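Local coordinates for protein Sodium/sialic acid symporter SiaT (Proteus mirabilis, PDB 5NV9) that couples the inward sodium gradient to the uptake of the sialic acid N-acetylneuraminic acid across the bacterial inner membrane, at residues V24-Y27 with F28-Q32; A193-I196 with F197-C201; I211-T214 with T215-D219. All coordinates share one frame; numbering follows the deposited sequence.

Overall arrangement
From the N terminus, interaction 1 comes first, where the transmembrane helix 8-29 runs out into the cytoplasmic loop. Interaction 2 follows on the long helix 155-203, as it leaves the membrane for the periplasm, and interaction 3 ends the short periplasmic helix 207-217 just beyond. Each joins two adjoining segments, so none closes a loop of any length, and the three follow in series without nesting or crossing. Interaction 1 stands alone, its nearest atoms about 20 Å from those of interaction 2, yet V24 and F28 pack on helix 155-203, which carries interaction 2. Interactions 2 and 3 touch where C201 SG meets I211 CD1.

Interaction 1 of 3, residues V24-Y27 with F28-Q32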
ATOM      1  N   VAL A  24     -21.600   5.437  -3.266  1.00 26.55           N
ATOM      2  CA  VAL A  24     -21.098   5.313  -1.885  1.00 27.96           C
ATOM      3  C   VAL A  24     -20.521   6.662  -1.353  1.00 27.95           C
ATOM      4  O   VAL A  24     -20.889   7.131  -0.270  1.00 27.50           O
ATOM      5  CB  VAL A  24     -20.031   4.201  -1.750  1.00 24.90           C
ATOM      6  CG1 VAL A  24     -19.492   4.182  -0.338  1.00 23.78           C
ATOM      7  CG2 VAL A  24     -20.652   2.859  -2.080  1.00 25.98           C
ATOM      8  N   GLY A  25     -19.660   7.303  -2.136  1.00 28.05           N
ATOM      9  CA  GLY A  25     -19.145   8.658  -1.796  1.00 27.93           C
ATOM     10  C   GLY A  25     -20.211   9.719  -1.496  1.00 28.06           C
ATOM     11  O   GLY A  25     -20.113  10.492  -0.516  1.00 25.86           O
ATOM     12  N   VAL A  26     -21.205   9.803  -2.361  1.00 32.39           N
ATOM     13  CA  VAL A  26     -22.341  10.734  -2.165  1.00 32.89           C
ATOM     14  C   VAL A  26     -23.072  10.420  -0.856  1.00 31.21           C
ATOM     15  O   VAL A  26     -23.392  11.314  -0.115  1.00 36.48           O
ATOM     16  CB  VAL A  26     -23.348  10.658  -3.342  1.00 33.08           C
ATOM     17  CG1 VAL A  26     -24.605  11.500  -3.051  1.00 33.99           C
ATOM     18  CG2 VAL A  26     -22.684  11.108  -4.637  1.00 32.30           C
ATOM     19  N   TYR A  27     -23.329   9.146  -0.583  1.00 30.51           N
ATOM     20  CA  TYR A  27     -24.010   8.702   0.627  1.00 29.83           C
ATOM     21  C   TYR A  27     -23.256   9.169   1.917  1.00 29.76           C
ATOM     22  O   TYR A  27     -23.830   9.717   2.865  1.00 24.79           O
ATOM     23  CB  TYR A  27     -24.214   7.154   0.539  1.00 31.39           C
ATOM     24  CG  TYR A  27     -24.853   6.539   1.759  1.00 34.56           C
ATOM     25  CD1 TYR A  27     -26.229   6.258   1.813  1.00 40.65           C
ATOM     26  CD2 TYR A  27     -24.098   6.287   2.888  1.00 33.54           C
ATOM     27  CE1 TYR A  27     -26.803   5.723   2.969  1.00 43.21           C
ATOM     28  CE2 TYR A  27     -24.654   5.756   4.028  1.00 38.19           C
ATOM     29  CZ  TYR A  27     -25.990   5.469   4.070  1.00 42.84           C
ATOM     30  OH  TYR A  27     -26.469   4.954   5.247  1.00 51.29           O
ATOM     31  N   PHE A  28     -21.947   8.972   1.949  1.00 28.57           N
ATOM     32  CA  PHE A  28     -21.178   9.364   3.128  1.00 28.31           C
ATOM     33  C   PHE A  28     -20.799  10.849   3.224  1.00 27.87           C
ATOM     34  O   PHE A  28     -20.228  11.278   4.256  1.00 27.39           O
ATOM     35  CB  PHE A  28     -19.934   8.429   3.227  1.00 27.14           C
ATOM     36  CG  PHE A  28     -20.299   7.077   3.700  1.00 28.77           C
ATOM     37  CD1 PHE A  28     -20.634   6.904   5.056  1.00 29.26           C
ATOM     38  CD2 PHE A  28     -20.468   6.008   2.796  1.00 27.96           C
ATOM     39  CE1 PHE A  28     -21.042   5.674   5.511  1.00 28.41           C
ATOM     40  CE2 PHE A  28     -20.827   4.757   3.244  1.00 27.89           C
ATOM     41  CZ  PHE A  28     -21.156   4.607   4.607  1.00 28.88           C
ATOM     42  N   SER A  29     -21.099  11.641   2.186  1.00 28.32           N
ATOM     43  CA  SER A  29     -20.733  13.069   2.191  1.00 31.91           C
ATOM     44  C   SER A  29     -21.596  13.866   3.178  1.00 35.26           C
ATOM     45  O   SER A  29     -21.147  14.863   3.725  1.00 39.12           O
ATOM     46  CB  SER A  29     -20.836  13.671   0.806  1.00 28.81           C
ATOM     47  OG  SER A  29     -22.187  13.554   0.382  1.00 33.23           O
ATOM     48  N   LYS A  30     -22.787  13.360   3.457  1.00 35.36           N
ATOM     49  CA  LYS A  30     -23.765  14.023   4.306  1.00 39.49           C
ATOM     50  C   LYS A  30     -23.296  14.176   5.734  1.00 41.99           C
ATOM     51  O   LYS A  30     -23.600  15.169   6.384  1.00 41.91           O
ATOM     52  CB  LYS A  30     -25.093  13.249   4.287  1.00 43.33           C
ATOM     53  CG  LYS A  30     -25.570  12.900   2.862  1.00 48.09           C
ATOM     54  CD  LYS A  30     -26.793  11.990   2.860  1.00 53.28           C
ATOM     55  CE  LYS A  30     -27.022  11.380   1.492  1.00 55.63           C
ATOM     56  NZ  LYS A  30     -26.902  12.385   0.395  1.00 57.07           N
ATOM     57  N   ARG A  31     -22.551  13.198   6.231  1.00 37.90           N
ATOM     58  CA  ARG A  31     -22.070  13.247   7.603  1.00 35.14           C
ATOM     59  C   ARG A  31     -20.694  13.936   7.807  1.00 33.55           C
ATOM     60  O   ARG A  31     -20.118  13.839   8.891  1.00 32.56           O
ATOM     61  CB  ARG A  31     -22.031  11.831   8.169  1.00 34.97           C
ATOM     62  CG  ARG A  31     -20.922  10.960   7.618  1.00 35.94           C
ATOM     63  CD  ARG A  31     -21.084   9.535   8.115  1.00 38.95           C
ATOM     64  NE  ARG A  31     -22.300   8.919   7.600  1.00 36.39           N
ATOM     65  CZ  ARG A  31     -22.666   7.672   7.860  1.00 33.97           C
ATOM     66  NH1 ARG A  31     -21.926   6.884   8.626  1.00 32.95           N
ATOM     67  NH2 ARG A  31     -23.787   7.216   7.342  1.00 37.86           N
ATOM     68  N   GLN A  32     -20.164  14.620   6.792  1.00 32.82           N
ATOM     69  CA  GLN A  32     -18.835  15.252   6.937  1.00 31.75           C
ATOM     70  C   GLN A  32     -18.953  16.635   7.501  1.00 34.49           C
ATOM     71  O   GLN A  32     -18.908  17.599   6.783  1.00 36.80           O
ATOM     72  CB  GLN A  32     -18.099  15.337   5.594  1.00 29.91           C
ATOM     73  CG  GLN A  32     -17.919  14.001   4.884  1.00 30.31           C
ATOM     74  CD  GLN A  32     -17.358  12.914   5.761  1.00 28.90           C
ATOM     75  OE1 GLN A  32     -16.425  13.140   6.562  1.00 28.72           O
ATOM     76  NE2 GLN A  32     -17.893  11.709   5.605  1.00 28.91           N
TER
HETATM   77  O   HOH W   1     -23.569  10.056   5.666  1.00 43.23           O
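Y27 turns the edge of its ring toward the face of F28 in a T-shaped pair at the cytoplasmic end of helix 8-29, a transmembrane helix of this LeuT-fold symporter. The ring centroids are 4.9 Å apart and the planes stand at 70°, with Y27 CD2 over the centre of the F28 ring. Neighbours in sequence can meet this way because their first torsions differ: CG of Y27 lies opposite its own backbone N (chi1 177°), while CG of F28 sits beside its own (chi1 -75°). On the apolar side V24 CG1 lies 3.8 Å from F28 CD2, the two side chains running alongside each other. W180 of helix 155-203 meets the F28 ring nearly in parallel, and V24 rests on T181 and I184 of that helix.

Among the backbone bonds, F28 N donates to V24 O in the i to i+4 pattern of the helix. S29 then turns back on V26 O with two donors, both on the same face of that carbonyl: OG at 2.6 Å, and its amide N from well above the plane, a poorer approach. A type I beta turn from S29 to Q32 carries the chain away, and Q32 NE2 reaches back to F28 O at 2.7 Å, with the oxygen close to the plane of the Q32 amide.

R31 carries the ionic contact: its NH1 forms a salt bridge with E176 of helix 155-203, while F28 CE1 lies against one face of the guanidinium. A water fixes the group from its edge, bridging the two segments: it donates to Y27 O at 2.8 Å and accepts from R31 NE at 2.6 Å.

Interaction 2 of 3, residues A193-I196 with F197-C201; sequences AVLI and FIMIC
A193 O, V194 O, L195 O and I196 O accept in turn from F197 N, I198 N, M199 N and I200 N, four successive i to i+4 bonds that carry regular alpha helix through 193-201. They are uniform, from 3.0 Å for I198 N to V194 O up to 3.1 Å for F197 N to A193 O, and all are fairly straight. C201 N continues the series on F197 O.

The side chains pair four residues apart. I196 and I200 lie side by side and point the same way, with I196 CG2 3.8 Å from I200 CD1. In both isoleucines CG1 is beside the backbone N, and in I200 (chi1 -60°) this lays CG1 back along the preceding turn, 3.3 Å from I196 O. V194 and I198 meet at a slant instead, V194 CG1 touching I198 CD1 at 3.7 Å. I198 CD1 also rests 3.4 Å from V194 O, so that apolar carbon lines the flank of a carbonyl already used by an amide. M199, present as selenomethionine, brings CG to 3.0 Å from L195 O, after which its chain bends away from L195. F197 takes C201 SG over one face of its ring, offset toward the rim.

Different neighbours receive these faces. I196 packs on L316 and I200 on F319, both of helix 315-323, and I200 also meets A294 and L295 of helix 267-301. F197 lies against A290 of that helix and I208 of helix 207-217, while A193 packs on F288 of helix 267-301 and has its side chain about 11 Å from the bound sialic acid. This is the i/i+4 apolar side-chain packing of a transmembrane alpha helix, here at the periplasmic end of helix 155-203 in the LeuT fold.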
ATOM      1  N   ALA A 193      -9.573 -12.505  -7.991  1.00 23.02           N
ATOM      2  CA  ALA A 193      -8.371 -13.282  -8.106  1.00 24.59           C
ATOM      3  C   ALA A 193      -8.728 -14.770  -8.047  1.00 22.40           C
ATOM      4  O   ALA A 193      -8.156 -15.580  -8.768  1.00 23.14           O
ATOM      5  CB  ALA A 193      -7.381 -12.909  -7.030  1.00 23.09           C
ATOM      6  N   VAL A 194      -9.667 -15.130  -7.199  1.00 21.83           N
ATOM      7  CA  VAL A 194     -10.054 -16.540  -7.071  1.00 23.42           C
ATOM      8  C   VAL A 194     -10.670 -17.036  -8.420  1.00 25.52           C
ATOM      9  O   VAL A 194     -10.447 -18.197  -8.871  1.00 22.56           O
ATOM     10  CB  VAL A 194     -11.048 -16.717  -5.934  1.00 22.91           C
ATOM     11  CG1 VAL A 194     -11.693 -18.081  -5.991  1.00 22.84           C
ATOM     12  CG2 VAL A 194     -10.357 -16.491  -4.606  1.00 24.53           C
ATOM     13  N   LEU A 195     -11.419 -16.141  -9.062  1.00 23.64           N
ATOM     14  CA  LEU A 195     -12.149 -16.499 -10.251  1.00 24.69           C
ATOM     15  C   LEU A 195     -11.187 -16.684 -11.436  1.00 24.04           C
ATOM     16  O   LEU A 195     -11.395 -17.543 -12.272  1.00 22.77           O
ATOM     17  CB  LEU A 195     -13.185 -15.420 -10.564  1.00 26.05           C
ATOM     18  CG  LEU A 195     -14.084 -15.779 -11.746  1.00 28.18           C
ATOM     19  CD1 LEU A 195     -14.968 -17.002 -11.470  1.00 28.73           C
ATOM     20  CD2 LEU A 195     -14.882 -14.552 -12.077  1.00 30.09           C
ATOM     21  N   ILE A 196     -10.171 -15.827 -11.524  1.00 25.13           N
ATOM     22  CA  ILE A 196      -9.068 -15.946 -12.550  1.00 22.92           C
ATOM     23  C   ILE A 196      -8.376 -17.295 -12.387  1.00 23.95           C
ATOM     24  O   ILE A 196      -8.186 -18.043 -13.352  1.00 24.50           O
ATOM     25  CB  ILE A 196      -8.019 -14.834 -12.417  1.00 22.40           C
ATOM     26  CG1 ILE A 196      -8.616 -13.458 -12.800  1.00 23.73           C
ATOM     27  CG2 ILE A 196      -6.823 -15.148 -13.300  1.00 22.59           C
ATOM     28  CD1 ILE A 196      -7.845 -12.258 -12.289  1.00 24.98           C
ATOM     29  N   PHE A 197      -8.012 -17.608 -11.162  1.00 22.62           N
ATOM     30  CA  PHE A 197      -7.367 -18.881 -10.901  1.00 24.25           C
ATOM     31  C   PHE A 197      -8.225 -20.067 -11.436  1.00 22.98           C
ATOM     32  O   PHE A 197      -7.762 -20.867 -12.237  1.00 21.30           O
ATOM     33  CB  PHE A 197      -7.073 -19.093  -9.407  1.00 21.87           C
ATOM     34  CG  PHE A 197      -6.345 -20.378  -9.153  1.00 22.68           C
ATOM     35  CD1 PHE A 197      -5.075 -20.570  -9.677  1.00 22.95           C
ATOM     36  CD2 PHE A 197      -6.953 -21.405  -8.471  1.00 22.57           C
ATOM     37  CE1 PHE A 197      -4.401 -21.764  -9.461  1.00 27.29           C
ATOM     38  CE2 PHE A 197      -6.314 -22.608  -8.276  1.00 24.17           C
ATOM     39  CZ  PHE A 197      -5.030 -22.804  -8.777  1.00 23.89           C
ATOM     40  N   ILE A 198      -9.447 -20.143 -10.983  1.00 24.69           N
ATOM     41  CA  ILE A 198     -10.390 -21.166 -11.424  1.00 25.86           C
ATOM     42  C   ILE A 198     -10.503 -21.368 -12.944  1.00 26.27           C
ATOM     43  O   ILE A 198     -10.449 -22.519 -13.433  1.00 27.74           O
ATOM     44  CB  ILE A 198     -11.785 -20.893 -10.823  1.00 28.07           C
ATOM     45  CG1 ILE A 198     -11.721 -21.188  -9.324  1.00 28.88           C
ATOM     46  CG2 ILE A 198     -12.851 -21.787 -11.491  1.00 28.20           C
ATOM     47  CD1 ILE A 198     -12.835 -20.538  -8.550  1.00 30.74           C
HETATM   48  N   MSE A 199     -10.652 -20.258 -13.658  1.00 23.82           N
HETATM   49  CA  MSE A 199     -10.740 -20.247 -15.077  1.00 26.61           C
HETATM   50  C   MSE A 199      -9.497 -20.749 -15.751  1.00 23.54           C
HETATM   51  O   MSE A 199      -9.606 -21.430 -16.793  1.00 20.59           O
HETATM   52  CB  MSE A 199     -11.043 -18.837 -15.607  1.00 32.39           C
HETATM   53  CG  MSE A 199     -12.360 -18.337 -14.948  1.00 44.93           C
HETATM   54 SE   MSE A 199     -13.697 -17.654 -16.252  1.00 57.24          SE
HETATM   55  CE  MSE A 199     -13.608 -19.340 -17.283  1.00 59.93           C
ATOM     56  N   ILE A 200      -8.322 -20.379 -15.236  1.00 19.98           N
ATOM     57  CA  ILE A 200      -7.089 -20.891 -15.808  1.00 22.44           C
ATOM     58  C   ILE A 200      -7.027 -22.396 -15.537  1.00 20.75           C
ATOM     59  O   ILE A 200      -6.606 -23.134 -16.400  1.00 22.00           O
ATOM     60  CB  ILE A 200      -5.788 -20.252 -15.258  1.00 21.05           C
ATOM     61  CG1 ILE A 200      -5.742 -18.758 -15.505  1.00 21.78           C
ATOM     62  CG2 ILE A 200      -4.575 -20.894 -15.951  1.00 22.27           C
ATOM     63  CD1 ILE A 200      -4.736 -18.042 -14.617  1.00 23.80           C
ATOM     64  N   CYS A 201      -7.438 -22.851 -14.362  1.00 22.51           N
ATOM     65  CA  CYS A 201      -7.438 -24.308 -14.112  1.00 26.22           C
ATOM     66  C   CYS A 201      -8.297 -25.066 -15.116  1.00 29.11           C
ATOM     67  O   CYS A 201      -7.883 -26.144 -15.548  1.00 32.53           O
ATOM     68  CB  CYS A 201      -7.942 -24.705 -12.727  1.00 27.35           C
ATOM     69  SG  CYS A 201      -6.890 -24.350 -11.330  1.00 34.67           S
TER

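Interaction 3 of 3, residues I211-T214 with T215-D219; sequences IFTT and TAQAD
T215 opens the second segment by gripping I211 O twice, with its amide N at 3.1 Å and its hydroxyl OG1 at 2.8 Å. The two donors come from opposite faces of that carbonyl. The hydroxyl gets there because OG1 sits beside the backbone N (chi1 -60°), facing back along the helix. The side chain of T215 packs against S293 and V297 of helix 267-301. A216 N then donates to F212 O, and its methyl carbon CB stands 3.4 Å from the same oxygen. Q217 N bonds to T213 O at 2.8 Å; beyond it, the extended Q217 side chain runs alongside T213, bringing OE1 to 3.9 Å from T213 CG2. A218 N donates to T214 O, the last such bond from this segment, while T214 OG1 bonds to E210 O one turn back. At D219 phi turns positive (61°), and D219 N donates to A216 O, one of the two bonds back into the last turn that make the Schellman motif ending periplasmic helix 207-217. The chemistry implies a largely backbone-held helix end, in which a buried threonine hydroxyl finds its partner in a carbonyl of its own helix.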
ATOM      1  N   ILE A 211      -1.157 -28.177 -13.049  1.00 26.66           N
ATOM      2  CA  ILE A 211      -0.535 -26.939 -12.659  1.00 25.73           C
ATOM      3  C   ILE A 211       0.444 -27.132 -11.493  1.00 25.45           C
ATOM      4  O   ILE A 211       1.581 -26.661 -11.575  1.00 30.40           O
ATOM      5  CB  ILE A 211      -1.587 -25.885 -12.287  1.00 26.89           C
ATOM      6  CG1 ILE A 211      -2.263 -25.396 -13.557  1.00 25.37           C
ATOM      7  CG2 ILE A 211      -0.923 -24.708 -11.538  1.00 24.46           C
ATOM      8  CD1 ILE A 211      -3.566 -24.634 -13.331  1.00 28.55           C
ATOM      9  N   PHE A 212       0.033 -27.875 -10.463  1.00 23.76           N
ATOM     10  CA  PHE A 212       0.878 -28.194  -9.337  1.00 26.76           C
ATOM     11  C   PHE A 212       2.195 -28.904  -9.707  1.00 25.14           C
ATOM     12  O   PHE A 212       3.288 -28.470  -9.273  1.00 21.11           O
ATOM     13  CB  PHE A 212       0.144 -29.033  -8.266  1.00 28.04           C
ATOM     14  CG  PHE A 212       1.008 -29.355  -7.072  1.00 31.65           C
ATOM     15  CD1 PHE A 212       1.193 -28.421  -6.047  1.00 32.78           C
ATOM     16  CD2 PHE A 212       1.634 -30.583  -6.965  1.00 32.22           C
ATOM     17  CE1 PHE A 212       1.996 -28.700  -4.962  1.00 32.90           C
ATOM     18  CE2 PHE A 212       2.424 -30.877  -5.870  1.00 32.38           C
ATOM     19  CZ  PHE A 212       2.619 -29.934  -4.873  1.00 34.05           C
ATOM     20  N   THR A 213       2.044 -29.995 -10.437  1.00 26.01           N
ATOM     21  CA  THR A 213       3.123 -30.936 -10.774  1.00 28.92           C
ATOM     22  C   THR A 213       4.137 -30.314 -11.669  1.00 26.13           C
ATOM     23  O   THR A 213       5.351 -30.437 -11.396  1.00 23.98           O
ATOM     24  CB  THR A 213       2.550 -32.193 -11.452  1.00 33.32           C
ATOM     25  OG1 THR A 213       2.003 -32.989 -10.424  1.00 39.40           O
ATOM     26  CG2 THR A 213       3.609 -33.031 -12.150  1.00 36.60           C
ATOM     27  N   THR A 214       3.653 -29.631 -12.712  1.00 25.06           N
ATOM     28  CA  THR A 214       4.552 -28.936 -13.619  1.00 26.97           C
ATOM     29  C   THR A 214       5.350 -27.845 -12.873  1.00 25.85           C
ATOM     30  O   THR A 214       6.595 -27.704 -13.044  1.00 21.24           O
ATOM     31  CB  THR A 214       3.800 -28.248 -14.745  1.00 28.83           C
ATOM     32  OG1 THR A 214       3.018 -29.195 -15.447  1.00 25.98           O
ATOM     33  CG2 THR A 214       4.778 -27.569 -15.710  1.00 29.84           C
ATOM     34  N   THR A 215       4.644 -27.082 -12.041  1.00 25.17           N
ATOM     35  CA  THR A 215       5.300 -26.054 -11.277  1.00 24.10           C
ATOM     36  C   THR A 215       6.335 -26.623 -10.341  1.00 25.04           C
ATOM     37  O   THR A 215       7.427 -26.065 -10.234  1.00 24.93           O
ATOM     38  CB  THR A 215       4.291 -25.148 -10.509  1.00 24.40           C
ATOM     39  OG1 THR A 215       3.428 -24.517 -11.432  1.00 20.26           O
ATOM     40  CG2 THR A 215       4.993 -24.090  -9.791  1.00 23.01           C
ATOM     41  N   ALA A 216       5.983 -27.682  -9.615  1.00 25.88           N
ATOM     42  CA  ALA A 216       6.915 -28.273  -8.672  1.00 27.11           C
ATOM     43  C   ALA A 216       8.125 -28.866  -9.437  1.00 28.81           C
ATOM     44  O   ALA A 216       9.267 -28.697  -9.023  1.00 28.66           O
ATOM     45  CB  ALA A 216       6.238 -29.318  -7.796  1.00 26.74           C
ATOM     46  N   GLN A 217       7.876 -29.477 -10.589  1.00 30.77           N
ATOM     47  CA  GLN A 217       8.945 -30.068 -11.416  1.00 32.78           C
ATOM     48  C   GLN A 217       9.894 -29.045 -11.984  1.00 31.68           C
ATOM     49  O   GLN A 217      11.083 -29.338 -12.162  1.00 31.64           O
ATOM     50  CB  GLN A 217       8.359 -30.850 -12.600  1.00 35.20           C
ATOM     51  CG  GLN A 217       8.096 -32.291 -12.281  1.00 40.75           C
ATOM     52  CD  GLN A 217       7.537 -33.020 -13.487  1.00 49.76           C
ATOM     53  OE1 GLN A 217       6.842 -32.417 -14.301  1.00 50.80           O
ATOM     54  NE2 GLN A 217       7.862 -34.312 -13.625  1.00 56.81           N
ATOM     55  N   ALA A 218       9.370 -27.866 -12.340  1.00 25.52           N
ATOM     56  CA  ALA A 218      10.233 -26.798 -12.757  1.00 25.54           C
ATOM     57  C   ALA A 218      10.935 -26.085 -11.530  1.00 24.54           C
ATOM     58  O   ALA A 218      11.614 -25.132 -11.706  1.00 25.96           O
ATOM     59  CB  ALA A 218       9.428 -25.797 -13.627  1.00 25.34           C
ATOM     60  N   ASP A 219      10.733 -26.548 -10.302  1.00 26.19           N
ATOM     61  CA  ASP A 219      11.306 -25.942  -9.128  1.00 29.02           C
ATOM     62  C   ASP A 219      10.835 -24.481  -8.954  1.00 25.37           C
ATOM     63  O   ASP A 219      11.587 -23.619  -8.568  1.00 23.04           O
ATOM     64  CB  ASP A 219      12.847 -26.037  -9.197  1.00 32.82           C
ATOM     65  CG  ASP A 219      13.509 -26.082  -7.828  1.00 35.42           C
ATOM     66  OD1 ASP A 219      12.858 -26.491  -6.839  1.00 37.48           O
ATOM     67  OD2 ASP A 219      14.703 -25.679  -7.726  1.00 45.66           O
TER